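PDB 5GY3: glucanase from Klebsiella pneumoniae, which probably acts as an endoglucanase of glycoside hydrolase family 8, cutting internal beta-1,4-glucosidic linkages in cellulose, lichenin and cereal beta-D-glucans. Local coordinates for residues R10-D15 and F48-Q53; F34-A39 and T90-A95; L142-N147 and A197-G202; W210-S215 and W253-T258; E283-D288 and L298-W303. One frame throughout, in Å; residues are numbered along the deposited sequence.

In the fold
From the N terminus, helix 2-11 runs out into the loop that meets helix 45-59 in interaction 1, closing 32 residues. Interaction 2 crosses it along the chain: it opens on helix 29-41, between the two segments of interaction 1, and closes 50 residues later on helix 86-103; the two contacts touch through Phe48, Leu51 and Trp52. Interactions 3 and 4 follow in series, closing 49-residue and 37-residue loops in small antiparallel sheets across the chain's centre from interactions 1 and 2; Asn147 touches Trp210 between them. Interaction 5, near the C terminus, folds a loop onto helix 293-307 with nine residues between. That helix reaches back to helix 29-41 through Leu301 and Phe34, and Arg10 meets Asp288.

Interaction 1. Residues R10-D15 and F48-Q53; sequences RFMMPD and FDKLWQ
Met12 reaches over to Lys50 and Leu51, joining the loop that follows helix 2-11 to helix 45-59 in the (alpha/alpha)6 barrel of family 8 glycoside hydrolases. Apolar packing carries the contact. Met12 is the first residue to leave helical geometry, and its CG stands anti to the backbone N (chi1 -173°). With the rest of the chain extended as well, the methyl CE arrives 3.7 Å from Leu51 CG. Leu51 CD2 takes part too, at 4.0 Å from Met12 SD, the two side chains crossing obliquely. A long, unbranched thioether suits this place because it can span the distance from a loop to a helix and still end in an apolar methyl. Leucine suits the other side because its branched apolar end can offer CG and CD2 to Met12 while the buried residue also packs on Ala35 and Met36 of helix 29-41.

Looser contacts lie at the margin. Further along the Lys50 side chain, CD stays 4.4 Å from Pro14 O. Asp15 contributes backbone here, and its carboxylate turns to Arg17 in a salt bridge. No polar bond links the two segments. Of the lysine, CB alone touches the methionine, with Met12 CE lying 3.8 Å from Lys50 CB.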
# COMPACT_ATOMS: atom_id res chain seq x y z
N ARG A 10 15.12 -1.90 14.77
CA ARG A 10 13.97 -1.46 15.55
C ARG A 10 12.73 -2.30 15.33
O ARG A 10 11.96 -2.51 16.27
CB ARG A 10 13.68 0.01 15.25
CG ARG A 10 14.74 0.92 15.83
CD ARG A 10 14.26 2.33 15.96
NE ARG A 10 12.89 2.44 16.45
CZ ARG A 10 12.11 3.47 16.15
NH1 ARG A 10 12.58 4.43 15.38
NH2 ARG A 10 10.87 3.53 16.62
N PHE A 11 12.52 -2.82 14.12
CA PHE A 11 11.23 -3.40 13.77
C PHE A 11 11.26 -4.84 13.30
O PHE A 11 10.19 -5.45 13.20
CB PHE A 11 10.54 -2.54 12.70
CG PHE A 11 10.47 -1.09 13.05
CD1 PHE A 11 9.68 -0.66 14.10
CD2 PHE A 11 11.22 -0.16 12.35
CE1 PHE A 11 9.61 0.68 14.44
CE2 PHE A 11 11.16 1.18 12.68
CZ PHE A 11 10.34 1.60 13.73
N MET A 12 12.41 -5.42 13.00
CA MET A 12 12.44 -6.80 12.51
C MET A 12 12.89 -7.75 13.61
O MET A 12 13.95 -7.56 14.21
CB MET A 12 13.34 -6.93 11.28
CG MET A 12 13.26 -8.31 10.65
SD MET A 12 14.33 -8.44 9.19
CE MET A 12 14.11 -10.18 8.80
N MET A 13 12.07 -8.77 13.88
CA MET A 13 12.38 -9.81 14.85
C MET A 13 13.22 -10.90 14.21
O MET A 13 13.19 -11.08 12.98
CB MET A 13 11.09 -10.43 15.40
CG MET A 13 10.27 -9.54 16.33
SD MET A 13 11.21 -8.84 17.71
CE MET A 13 11.43 -7.15 17.15
N PRO A 14 13.98 -11.65 15.01
CA PRO A 14 14.83 -12.70 14.42
C PRO A 14 14.05 -13.78 13.69
O PRO A 14 14.61 -14.43 12.79
CB PRO A 14 15.58 -13.26 15.64
CG PRO A 14 14.86 -12.73 16.85
CD PRO A 14 14.25 -11.44 16.44
N ASP A 15 12.76 -13.98 14.01
CA ASP A 15 11.95 -14.96 13.30
C ASP A 15 11.44 -14.45 11.96
O ASP A 15 10.77 -15.21 11.25
CB ASP A 15 10.77 -15.43 14.16
CG ASP A 15 9.81 -14.31 14.56
OD1 ASP A 15 10.00 -13.15 14.13
OD2 ASP A 15 8.85 -14.60 15.30
N PHE A 48 15.44 -10.79 3.28
CA PHE A 48 14.30 -11.11 2.42
C PHE A 48 13.81 -12.54 2.66
O PHE A 48 12.61 -12.77 2.81
CB PHE A 48 14.67 -10.92 0.94
CG PHE A 48 13.50 -11.17 0.02
CD1 PHE A 48 13.19 -12.44 -0.41
CD2 PHE A 48 12.71 -10.11 -0.41
CE1 PHE A 48 12.11 -12.68 -1.24
CE2 PHE A 48 11.62 -10.34 -1.24
CZ PHE A 48 11.32 -11.63 -1.65
N ASP A 49 14.73 -13.51 2.68
CA ASP A 49 14.31 -14.89 2.86
C ASP A 49 13.70 -15.12 4.24
O ASP A 49 12.76 -15.91 4.38
CB ASP A 49 15.49 -15.84 2.61
CG ASP A 49 15.81 -16.01 1.12
OD1 ASP A 49 14.92 -15.80 0.27
OD2 ASP A 49 16.95 -16.39 0.78
N LYS A 50 14.21 -14.43 5.28
CA LYS A 50 13.61 -14.53 6.61
C LYS A 50 12.20 -13.96 6.61
O LYS A 50 11.27 -14.56 7.16
CB LYS A 50 14.47 -13.79 7.64
CG LYS A 50 15.69 -14.54 8.19
CD LYS A 50 16.62 -13.58 8.98
CE LYS A 50 17.76 -13.03 8.09
NZ LYS A 50 18.29 -11.65 8.42
N LEU A 51 12.03 -12.77 6.02
CA LEU A 51 10.72 -12.12 5.98
C LEU A 51 9.73 -12.98 5.22
O LEU A 51 8.59 -13.18 5.67
CB LEU A 51 10.84 -10.75 5.31
CG LEU A 51 11.67 -9.69 6.02
CD1 LEU A 51 12.05 -8.56 5.06
CD2 LEU A 51 10.88 -9.14 7.21
N TRP A 52 10.15 -13.50 4.07
CA TRP A 52 9.25 -14.30 3.23
C TRP A 52 8.95 -15.65 3.87
O TRP A 52 7.80 -16.10 3.86
CB TRP A 52 9.87 -14.46 1.83
CG TRP A 52 9.17 -15.44 0.94
CD1 TRP A 52 9.75 -16.44 0.21
CD2 TRP A 52 7.76 -15.52 0.68
NE1 TRP A 52 8.79 -17.14 -0.49
CE2 TRP A 52 7.56 -16.59 -0.21
CE3 TRP A 52 6.65 -14.79 1.12
CZ2 TRP A 52 6.29 -16.95 -0.68
CZ3 TRP A 52 5.39 -15.15 0.66
CH2 TRP A 52 5.22 -16.22 -0.22
N GLN A 53 9.97 -16.29 4.44
CA GLN A 53 9.75 -17.57 5.11
C GLN A 53 8.74 -17.45 6.24
O GLN A 53 7.87 -18.31 6.39
CB GLN A 53 11.09 -18.12 5.63
CG GLN A 53 10.97 -19.29 6.61
CD GLN A 53 12.33 -19.68 7.21
OE1 GLN A 53 13.24 -18.84 7.30
NE2 GLN A 53 12.47 -20.94 7.60

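Interaction 2. Residues F34-A39 and T90-A95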
# COMPACT_ATOMS: atom_id res chain seq x y z
N PHE A 34 6.02 -4.51 2.61
CA PHE A 34 6.89 -3.34 2.62
C PHE A 34 8.33 -3.74 2.89
O PHE A 34 9.25 -3.32 2.18
CB PHE A 34 6.47 -2.33 3.70
CG PHE A 34 5.32 -1.45 3.33
CD1 PHE A 34 4.84 -1.39 2.03
CD2 PHE A 34 4.73 -0.66 4.30
CE1 PHE A 34 3.78 -0.55 1.71
CE2 PHE A 34 3.66 0.18 3.98
CZ PHE A 34 3.19 0.23 2.68
N ALA A 35 8.54 -4.53 3.94
CA ALA A 35 9.90 -4.89 4.31
C ALA A 35 10.55 -5.77 3.26
O ALA A 35 11.75 -5.64 2.99
CB ALA A 35 9.91 -5.59 5.66
N MET A 36 9.79 -6.68 2.66
CA MET A 36 10.35 -7.50 1.58
C MET A 36 10.78 -6.63 0.40
O MET A 36 11.84 -6.87 -0.19
CB MET A 36 9.34 -8.55 1.13
CG MET A 36 9.17 -9.70 2.11
SD MET A 36 7.76 -10.76 1.77
CE MET A 36 8.19 -11.49 0.18
N LEU A 37 9.98 -5.62 0.04
CA LEU A 37 10.39 -4.68 -1.00
C LEU A 37 11.69 -3.98 -0.63
O LEU A 37 12.60 -3.85 -1.45
CB LEU A 37 9.29 -3.63 -1.23
CG LEU A 37 8.06 -4.04 -2.03
CD1 LEU A 37 6.97 -2.95 -1.91
CD2 LEU A 37 8.43 -4.26 -3.49
N LEU A 38 11.77 -3.49 0.61
CA LEU A 38 12.97 -2.78 1.04
C LEU A 38 14.17 -3.71 1.16
O LEU A 38 15.31 -3.28 0.93
CB LEU A 38 12.70 -2.05 2.36
CG LEU A 38 11.64 -0.93 2.31
CD1 LEU A 38 11.38 -0.37 3.69
CD2 LEU A 38 12.04 0.19 1.36
N ALA A 39 13.95 -4.98 1.50
CA ALA A 39 15.07 -5.92 1.53
C ALA A 39 15.66 -6.12 0.14
O ALA A 39 16.88 -6.17 -0.02
CB ALA A 39 14.62 -7.26 2.13
N THR A 90 -0.61 -7.99 -2.52
CA THR A 90 0.02 -7.40 -3.70
C THR A 90 1.47 -7.05 -3.43
O THR A 90 2.35 -7.31 -4.26
CB THR A 90 -0.77 -6.14 -4.10
OG1 THR A 90 -2.10 -6.51 -4.50
CG2 THR A 90 -0.08 -5.40 -5.22
N LEU A 91 1.74 -6.41 -2.28
CA LEU A 91 3.10 -5.98 -1.97
C LEU A 91 4.04 -7.18 -1.86
O LEU A 91 5.18 -7.12 -2.34
CB LEU A 91 3.10 -5.21 -0.65
CG LEU A 91 2.38 -3.86 -0.71
CD1 LEU A 91 2.08 -3.37 0.70
CD2 LEU A 91 3.23 -2.86 -1.47
N ILE A 92 3.56 -8.26 -1.24
CA ILE A 92 4.34 -9.49 -1.14
C ILE A 92 4.64 -10.05 -2.52
O ILE A 92 5.78 -10.41 -2.82
CB ILE A 92 3.59 -10.52 -0.26
CG1 ILE A 92 3.56 -10.05 1.21
CG2 ILE A 92 4.23 -11.90 -0.39
CD1 ILE A 92 2.47 -10.74 2.10
N ALA A 93 3.62 -10.15 -3.38
CA ALA A 93 3.84 -10.70 -4.71
C ALA A 93 4.77 -9.81 -5.52
O ALA A 93 5.56 -10.31 -6.33
CB ALA A 93 2.50 -10.88 -5.45
N TRP A 94 4.65 -8.50 -5.35
CA TRP A 94 5.51 -7.56 -6.06
C TRP A 94 6.95 -7.68 -5.59
O TRP A 94 7.88 -7.71 -6.41
CB TRP A 94 4.98 -6.14 -5.83
CG TRP A 94 5.62 -5.07 -6.63
CD1 TRP A 94 6.29 -5.21 -7.83
CD2 TRP A 94 5.65 -3.68 -6.31
NE1 TRP A 94 6.73 -3.98 -8.26
CE2 TRP A 94 6.35 -3.03 -7.35
CE3 TRP A 94 5.16 -2.92 -5.25
CZ2 TRP A 94 6.57 -1.65 -7.35
CZ3 TRP A 94 5.36 -1.55 -5.26
CH2 TRP A 94 6.05 -0.93 -6.30
N ALA A 95 7.16 -7.77 -4.27
CA ALA A 95 8.50 -7.96 -3.74
C ALA A 95 9.14 -9.23 -4.28
O ALA A 95 10.34 -9.25 -4.61
CB ALA A 95 8.46 -7.97 -2.22
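Leu37 lays its CD2 methyl over one face of the Trp94 indole, a CH-pi contact 4.3 Å from the centroid of the six-membered ring and offset toward the rim. The two helices involved, 29-41 and 86-103, run nearly parallel, as expected of inner helices in an (alpha/alpha)6 barrel, the fold of glycoside hydrolase family 8. Their short segments are inclined by 18° with axes 8.3 Å apart. Such closeness depends on a small residue: Ala95 offers just a methyl, and its CB sits 3.5 Å from Met36 CB and also close to the backbone N of Leu37. Beyond the alanine the leucines make the contacts. Leu37 CD1 meets Leu91 CD2, the two side chains crossing at about a right angle, and also reaches Trp94 CE3. Met36 bends at chi3 (65°), which swings CE toward Ile92 CG2, 4.0 Å away. Every touching residue is buried, and the interface is wholly apolar. It lies next to the predicted nucleophile, Asp87, whose side chain is about 5 Å from that of Leu91. Phe34 also touches Leu301 of helix 293-307, while its CE1 comes within 3.4 Å of Leu91 CD1.

Interaction 3. Residues L142-N147 and A197-G202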
# COMPACT_ATOMS: atom_id res chain seq x y z
N LEU A 142 -20.85 -5.53 -0.41
CA LEU A 142 -22.22 -5.29 -0.04
C LEU A 142 -22.99 -5.42 -1.35
O LEU A 142 -22.39 -5.46 -2.42
CB LEU A 142 -22.34 -3.93 0.65
CG LEU A 142 -21.63 -3.79 2.02
CD1 LEU A 142 -20.10 -3.86 1.96
CD2 LEU A 142 -22.01 -2.49 2.70
N ASN A 143 -24.29 -5.60 -1.27
CA ASN A 143 -24.99 -6.06 -2.47
C ASN A 143 -24.83 -5.08 -3.63
O ASN A 143 -24.16 -5.39 -4.62
CB ASN A 143 -26.45 -6.32 -2.14
CG ASN A 143 -26.62 -7.25 -0.94
OD1 ASN A 143 -25.96 -8.29 -0.85
ND2 ASN A 143 -27.48 -6.86 0.00
N ASP A 144 -25.42 -3.90 -3.51
CA ASP A 144 -25.32 -2.91 -4.58
C ASP A 144 -24.21 -1.90 -4.34
O ASP A 144 -24.11 -0.93 -5.09
CB ASP A 144 -26.66 -2.20 -4.78
CG ASP A 144 -27.07 -1.35 -3.59
OD1 ASP A 144 -26.58 -1.58 -2.47
OD2 ASP A 144 -27.91 -0.44 -3.78
N HIS A 145 -23.36 -2.11 -3.33
CA HIS A 145 -22.19 -1.29 -3.08
C HIS A 145 -20.98 -2.18 -2.83
O HIS A 145 -21.11 -3.26 -2.25
CB HIS A 145 -22.35 -0.38 -1.85
CG HIS A 145 -23.38 0.69 -2.02
ND1 HIS A 145 -24.73 0.45 -1.90
CD2 HIS A 145 -23.25 2.01 -2.29
CE1 HIS A 145 -25.39 1.58 -2.08
NE2 HIS A 145 -24.52 2.54 -2.32
N LEU A 146 -19.81 -1.70 -3.24
CA LEU A 146 -18.55 -2.24 -2.77
C LEU A 146 -17.85 -1.19 -1.92
O LEU A 146 -17.83 -0.01 -2.27
CB LEU A 146 -17.63 -2.63 -3.93
CG LEU A 146 -18.17 -3.60 -4.97
CD1 LEU A 146 -17.09 -3.86 -6.01
CD2 LEU A 146 -18.64 -4.87 -4.30
N ASN A 147 -17.29 -1.62 -0.80
CA ASN A 147 -16.43 -0.76 0.00
C ASN A 147 -15.00 -0.96 -0.48
O ASN A 147 -14.42 -2.03 -0.29
CB ASN A 147 -16.58 -1.08 1.48
CG ASN A 147 -17.82 -0.45 2.08
OD1 ASN A 147 -18.35 0.51 1.52
ND2 ASN A 147 -18.30 -0.99 3.20
N ALA A 197 -17.19 4.07 -0.93
CA ALA A 197 -18.26 3.18 -1.34
C ALA A 197 -18.59 3.41 -2.81
O ALA A 197 -18.92 4.53 -3.22
CB ALA A 197 -19.50 3.40 -0.47
N LEU A 198 -18.53 2.34 -3.59
CA LEU A 198 -18.86 2.38 -5.01
C LEU A 198 -20.21 1.70 -5.21
O LEU A 198 -20.35 0.50 -4.93
CB LEU A 198 -17.79 1.67 -5.84
CG LEU A 198 -18.11 1.41 -7.32
CD1 LEU A 198 -18.29 2.72 -8.09
CD2 LEU A 198 -17.02 0.54 -7.96
N ARG A 199 -21.21 2.46 -5.66
CA ARG A 199 -22.52 1.89 -5.95
C ARG A 199 -22.51 1.28 -7.36
O ARG A 199 -21.69 1.63 -8.21
CB ARG A 199 -23.61 2.96 -5.82
CG ARG A 199 -25.03 2.42 -5.70
CD ARG A 199 -26.01 3.54 -5.30
NE ARG A 199 -26.22 4.50 -6.39
CZ ARG A 199 -27.04 5.54 -6.31
NH1 ARG A 199 -27.71 5.78 -5.18
NH2 ARG A 199 -27.19 6.36 -7.35
N ALA A 200 -23.45 0.35 -7.60
CA ALA A 200 -23.41 -0.43 -8.83
C ALA A 200 -23.67 0.40 -10.08
O ALA A 200 -23.39 -0.08 -11.19
CB ALA A 200 -24.42 -1.59 -8.76
N ASP A 201 -24.17 1.63 -9.95
CA ASP A 201 -24.31 2.51 -11.10
C ASP A 201 -23.09 3.40 -11.31
O ASP A 201 -23.10 4.24 -12.21
CB ASP A 201 -25.56 3.39 -10.96
CG ASP A 201 -25.46 4.38 -9.81
OD1 ASP A 201 -24.70 4.12 -8.85
OD2 ASP A 201 -26.14 5.43 -9.86
N GLY A 202 -22.06 3.25 -10.48
CA GLY A 202 -20.86 4.05 -10.59
C GLY A 202 -20.77 5.19 -9.60
O GLY A 202 -19.70 5.81 -9.51
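His145 and Arg199 face each other as a non-hydrogen-bonded pair, their side chains side by side and pointing the same way. The aliphatic stem of the arginine covers one face of the imidazole: Arg199 CG is 3.8 Å from the ring centroid, toward the rim on the NE2 side. This CG is anti to the backbone N (chi1 -163°), which sets it over the ring face. Arginine suits the place because its methylenes pack while its guanidinium works elsewhere, gripping Asp201 side-on through NE and NH2. His145 ND1 donates to Asp144 OD1 at 2.8 Å, from above the carboxylate plane.

Leu198 and its partner Leu146 point to the opposite face, where apolar side chains suit burial against Phe127. Their backbones exchange two bonds, Leu146 N to Leu198 O and Leu198 N to Leu146 O, each 2.8 Å. A weak bond from Ala200 N to Asp144 O follows where strand 196-199 enters a type I turn. Antiparallel pairing of this kind joins an edge strand to the central one of a three-stranded antiparallel sheet.

Interaction 4. Residues W210-S215 and W253-T258; sequences WPPRMS and WINVST
Arg213 lays its guanidinium flat on the indole of Trp253, the planes 4° apart. Its CZ lies 3.6 Å from the centroid of the six-membered ring, a cation-pi stack in which CD, over the same ring, adds a CH-pi contact. Arginine fits because a flat cation can cover an aromatic face and still use N-H groups at its edge: NE donates to a water at 3.1 Å, and Asn255 ND2 donates to the same water. The extended chain from CG to NE carries the group across.

Beneath them is a two-stranded antiparallel sheet of strands 213-214 and 254-255. Met214 and Ile254 form its hydrogen-bonded pair, Met214 N to Ile254 O at 2.9 Å and Ile254 N to Met214 O at 3.1 Å. Their side chains take the other face, against Trp241 of helix 236-243. Val256 N bonds to Pro212 O at 3.0 Å. Pro212, centre of an inverse gamma turn, rests its CG 3.6 Å from Asn255 ND2. Asparagine suits the strand end, for its OD1 accepts from Ser257 N, two residues on, in an Asx turn, and from Thr258 N, three residues on, which completes an Asx motif and fixes the amide.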
# COMPACT_ATOMS: atom_id res chain seq x y z
N TRP A 210 -16.49 4.33 8.06
CA TRP A 210 -15.23 4.86 8.54
C TRP A 210 -15.29 6.38 8.56
O TRP A 210 -16.10 6.98 7.85
CB TRP A 210 -14.06 4.43 7.63
CG TRP A 210 -13.73 2.98 7.59
CD1 TRP A 210 -12.78 2.32 8.33
CD2 TRP A 210 -14.32 1.99 6.73
NE1 TRP A 210 -12.76 0.99 7.99
CE2 TRP A 210 -13.69 0.76 7.01
CE3 TRP A 210 -15.32 2.03 5.76
CZ2 TRP A 210 -14.02 -0.42 6.34
CZ3 TRP A 210 -15.65 0.85 5.10
CH2 TRP A 210 -15.00 -0.35 5.40
N PRO A 211 -14.43 7.02 9.35
CA PRO A 211 -14.29 8.48 9.25
C PRO A 211 -13.92 8.87 7.83
O PRO A 211 -12.97 8.31 7.25
CB PRO A 211 -13.15 8.80 10.23
CG PRO A 211 -13.20 7.66 11.23
CD PRO A 211 -13.54 6.46 10.39
N PRO A 212 -14.62 9.78 7.24
CA PRO A 212 -14.42 10.10 5.82
C PRO A 212 -13.22 11.03 5.63
O PRO A 212 -13.34 12.14 5.13
CB PRO A 212 -15.74 10.77 5.44
CG PRO A 212 -16.14 11.49 6.70
CD PRO A 212 -15.71 10.59 7.84
N ARG A 213 -12.05 10.57 6.07
CA ARG A 213 -10.82 11.33 6.01
C ARG A 213 -9.91 10.77 4.93
O ARG A 213 -9.83 9.55 4.75
CB ARG A 213 -10.08 11.28 7.35
CG ARG A 213 -10.83 11.90 8.51
CD ARG A 213 -10.14 11.57 9.81
NE ARG A 213 -10.84 12.19 10.94
CZ ARG A 213 -10.42 12.13 12.19
NH1 ARG A 213 -9.30 11.47 12.47
NH2 ARG A 213 -11.11 12.72 13.15
N MET A 214 -9.25 11.68 4.21
CA MET A 214 -7.94 11.44 3.63
C MET A 214 -6.95 11.38 4.78
O MET A 214 -6.59 12.42 5.35
CB MET A 214 -7.56 12.55 2.65
CG MET A 214 -6.47 12.14 1.64
SD MET A 214 -4.89 11.83 2.39
CE MET A 214 -4.57 13.45 3.11
N SER A 215 -6.50 10.18 5.15
CA SER A 215 -5.56 10.07 6.27
C SER A 215 -4.52 8.99 6.01
O SER A 215 -3.85 9.02 4.97
CB SER A 215 -6.31 9.83 7.59
OG SER A 215 -6.98 8.59 7.60
N TRP A 253 -4.34 15.02 8.16
CA TRP A 253 -5.50 14.47 7.48
C TRP A 253 -6.48 15.58 7.16
O TRP A 253 -6.41 16.68 7.72
CB TRP A 253 -6.20 13.37 8.30
CG TRP A 253 -6.56 13.71 9.74
CD1 TRP A 253 -5.87 13.36 10.86
CD2 TRP A 253 -7.72 14.45 10.20
NE1 TRP A 253 -6.51 13.83 11.99
CE2 TRP A 253 -7.65 14.50 11.61
CE3 TRP A 253 -8.81 15.05 9.56
CZ2 TRP A 253 -8.61 15.14 12.38
CZ3 TRP A 253 -9.76 15.69 10.33
CH2 TRP A 253 -9.66 15.73 11.73
N ILE A 254 -7.41 15.29 6.24
CA ILE A 254 -8.55 16.18 6.00
C ILE A 254 -9.82 15.34 5.89
O ILE A 254 -9.82 14.27 5.27
CB ILE A 254 -8.35 17.06 4.74
CG1 ILE A 254 -9.63 17.85 4.43
CG2 ILE A 254 -7.94 16.22 3.53
CD1 ILE A 254 -9.43 18.96 3.42
N ASN A 255 -10.88 15.79 6.54
CA ASN A 255 -12.21 15.21 6.33
C ASN A 255 -12.74 15.74 5.00
O ASN A 255 -13.00 16.94 4.87
CB ASN A 255 -13.12 15.58 7.50
CG ASN A 255 -14.51 14.96 7.39
OD1 ASN A 255 -15.15 14.99 6.33
ND2 ASN A 255 -14.98 14.40 8.49
N VAL A 256 -12.87 14.86 4.00
CA VAL A 256 -13.19 15.36 2.66
C VAL A 256 -14.67 15.68 2.52
O VAL A 256 -15.06 16.31 1.53
CB VAL A 256 -12.75 14.37 1.56
CG1 VAL A 256 -11.23 14.14 1.63
CG2 VAL A 256 -13.50 13.05 1.68
N SER A 257 -15.49 15.29 3.50
CA SER A 257 -16.92 15.61 3.47
C SER A 257 -17.21 16.96 4.11
O SER A 257 -18.06 17.71 3.61
CB SER A 257 -17.72 14.52 4.17
OG SER A 257 -17.82 13.38 3.34
N THR A 258 -16.52 17.29 5.20
CA THR A 258 -16.76 18.53 5.93
C THR A 258 -15.67 19.57 5.73
O THR A 258 -15.87 20.72 6.13
CB THR A 258 -16.88 18.26 7.43
OG1 THR A 258 -15.59 17.88 7.95
CG2 THR A 258 -17.89 17.16 7.69
O HOH W 1 -13.42 13.99 10.92

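Interaction 5. Residues E283-D288 and L298-W303; sequences EAPQID and LKQLVW
Lys299 sends a side chain extended beyond CG from its helix to the loop 283-288, where NZ donates to Gln286 O at 2.8 Å, nearly along the C=O axis. The ammonium has further acceptors: a salt bridge to Asp291 OD2, a weak bond to a water, and a long, less certain salt bridge to Asp288 OD1. That water also accepts from Gln286 N at 2.9 Å, so it joins the loop's peptide, if only weakly, to the lysine. Lysine suits the place because its methylenes also pack, CB lying 3.8 Å from Pro285 CB.

Trp303 meets the loop through its ring face. Ala284 CA lies over it, 3.7 Å from the centroid of the six-membered ring, and Pro285 CD covers the five-membered ring on that same face. Small and rigid residues let the backbone lie close to the indole. Gln300 NE2 donates to Ala296 O within its own helix. The loop thus covers one side of helix 293-307, whose other sides meet helices 268-278, 220-228 and 29-41, while Ile287 also reaches helix 2-11.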
# COMPACT_ATOMS: atom_id res chain seq x y z
N GLU A 283 16.97 14.33 0.49
CA GLU A 283 18.08 13.40 0.55
C GLU A 283 17.62 12.05 1.08
O GLU A 283 16.48 11.89 1.54
CB GLU A 283 19.20 13.96 1.42
CG GLU A 283 20.18 14.83 0.66
CD GLU A 283 21.56 14.83 1.30
OE1 GLU A 283 22.41 15.64 0.88
OE2 GLU A 283 21.80 14.03 2.22
N ALA A 284 18.51 11.07 1.00
CA ALA A 284 18.21 9.72 1.46
C ALA A 284 17.68 9.76 2.89
O ALA A 284 18.13 10.59 3.69
CB ALA A 284 19.46 8.84 1.38
N PRO A 285 16.72 8.91 3.25
CA PRO A 285 16.08 9.04 4.56
C PRO A 285 16.99 8.61 5.70
O PRO A 285 17.91 7.82 5.53
CB PRO A 285 14.87 8.11 4.45
CG PRO A 285 15.32 7.05 3.49
CD PRO A 285 16.15 7.79 2.47
N GLN A 286 16.70 9.17 6.87
CA GLN A 286 17.27 8.74 8.13
C GLN A 286 16.14 8.31 9.05
O GLN A 286 15.10 8.97 9.11
CB GLN A 286 18.09 9.87 8.77
CG GLN A 286 19.33 10.26 7.96
CD GLN A 286 20.13 11.39 8.62
OE1 GLN A 286 19.67 12.02 9.56
NE2 GLN A 286 21.33 11.63 8.11
N ILE A 287 16.33 7.20 9.75
CA ILE A 287 15.33 6.65 10.66
C ILE A 287 15.67 7.16 12.05
O ILE A 287 16.59 6.65 12.70
CB ILE A 287 15.30 5.12 10.60
CG1 ILE A 287 15.04 4.63 9.17
CG2 ILE A 287 14.28 4.54 11.54
CD1 ILE A 287 13.90 5.32 8.48
N ASP A 288 14.93 8.16 12.53
CA ASP A 288 15.18 8.66 13.88
C ASP A 288 14.32 7.89 14.90
O ASP A 288 13.36 7.19 14.56
CB ASP A 288 14.88 10.15 13.98
CG ASP A 288 13.44 10.46 13.69
OD1 ASP A 288 12.84 9.85 12.79
OD2 ASP A 288 12.93 11.38 14.34
N LEU A 298 7.39 4.58 5.38
CA LEU A 298 7.10 5.54 4.32
C LEU A 298 8.35 6.29 3.89
O LEU A 298 8.53 6.56 2.69
CB LEU A 298 6.03 6.53 4.79
CG LEU A 298 4.57 6.09 4.76
CD1 LEU A 298 3.69 7.27 5.19
CD2 LEU A 298 4.17 5.63 3.37
N LYS A 299 9.20 6.67 4.84
CA LYS A 299 10.43 7.36 4.47
C LYS A 299 11.22 6.56 3.44
O LYS A 299 11.74 7.12 2.47
CB LYS A 299 11.30 7.60 5.71
CG LYS A 299 10.84 8.73 6.60
CD LYS A 299 11.89 8.96 7.68
CE LYS A 299 11.63 10.23 8.48
NZ LYS A 299 12.72 10.43 9.50
N GLN A 300 11.31 5.25 3.64
CA GLN A 300 12.12 4.44 2.75
C GLN A 300 11.40 4.10 1.46
O GLN A 300 12.05 3.94 0.42
CB GLN A 300 12.55 3.16 3.45
CG GLN A 300 13.52 3.40 4.59
CD GLN A 300 13.70 2.15 5.40
OE1 GLN A 300 14.59 1.35 5.12
NE2 GLN A 300 12.83 1.96 6.38
N LEU A 301 10.07 3.94 1.51
CA LEU A 301 9.31 3.69 0.30
C LEU A 301 9.34 4.90 -0.63
O LEU A 301 9.39 4.75 -1.86
CB LEU A 301 7.87 3.33 0.65
CG LEU A 301 7.65 2.02 1.40
CD1 LEU A 301 6.24 1.98 1.94
CD2 LEU A 301 7.93 0.83 0.47
N VAL A 302 9.31 6.10 -0.05
CA VAL A 302 9.44 7.32 -0.85
C VAL A 302 10.79 7.34 -1.56
O VAL A 302 10.87 7.65 -2.76
CB VAL A 302 9.22 8.56 0.03
CG1 VAL A 302 9.71 9.81 -0.67
CG2 VAL A 302 7.75 8.70 0.35
N TRP A 303 11.85 6.98 -0.85
CA TRP A 303 13.18 6.93 -1.45
C TRP A 303 13.23 5.90 -2.58
O TRP A 303 13.76 6.18 -3.66
CB TRP A 303 14.22 6.61 -0.38
CG TRP A 303 15.63 6.60 -0.91
CD1 TRP A 303 16.46 5.52 -1.00
CD2 TRP A 303 16.36 7.72 -1.43
NE1 TRP A 303 17.67 5.90 -1.53
CE2 TRP A 303 17.63 7.24 -1.81
CE3 TRP A 303 16.06 9.07 -1.61
CZ2 TRP A 303 18.61 8.08 -2.36
CZ3 TRP A 303 17.03 9.90 -2.15
CH2 TRP A 303 18.29 9.40 -2.52
O HOH W 2 14.63 11.25 7.00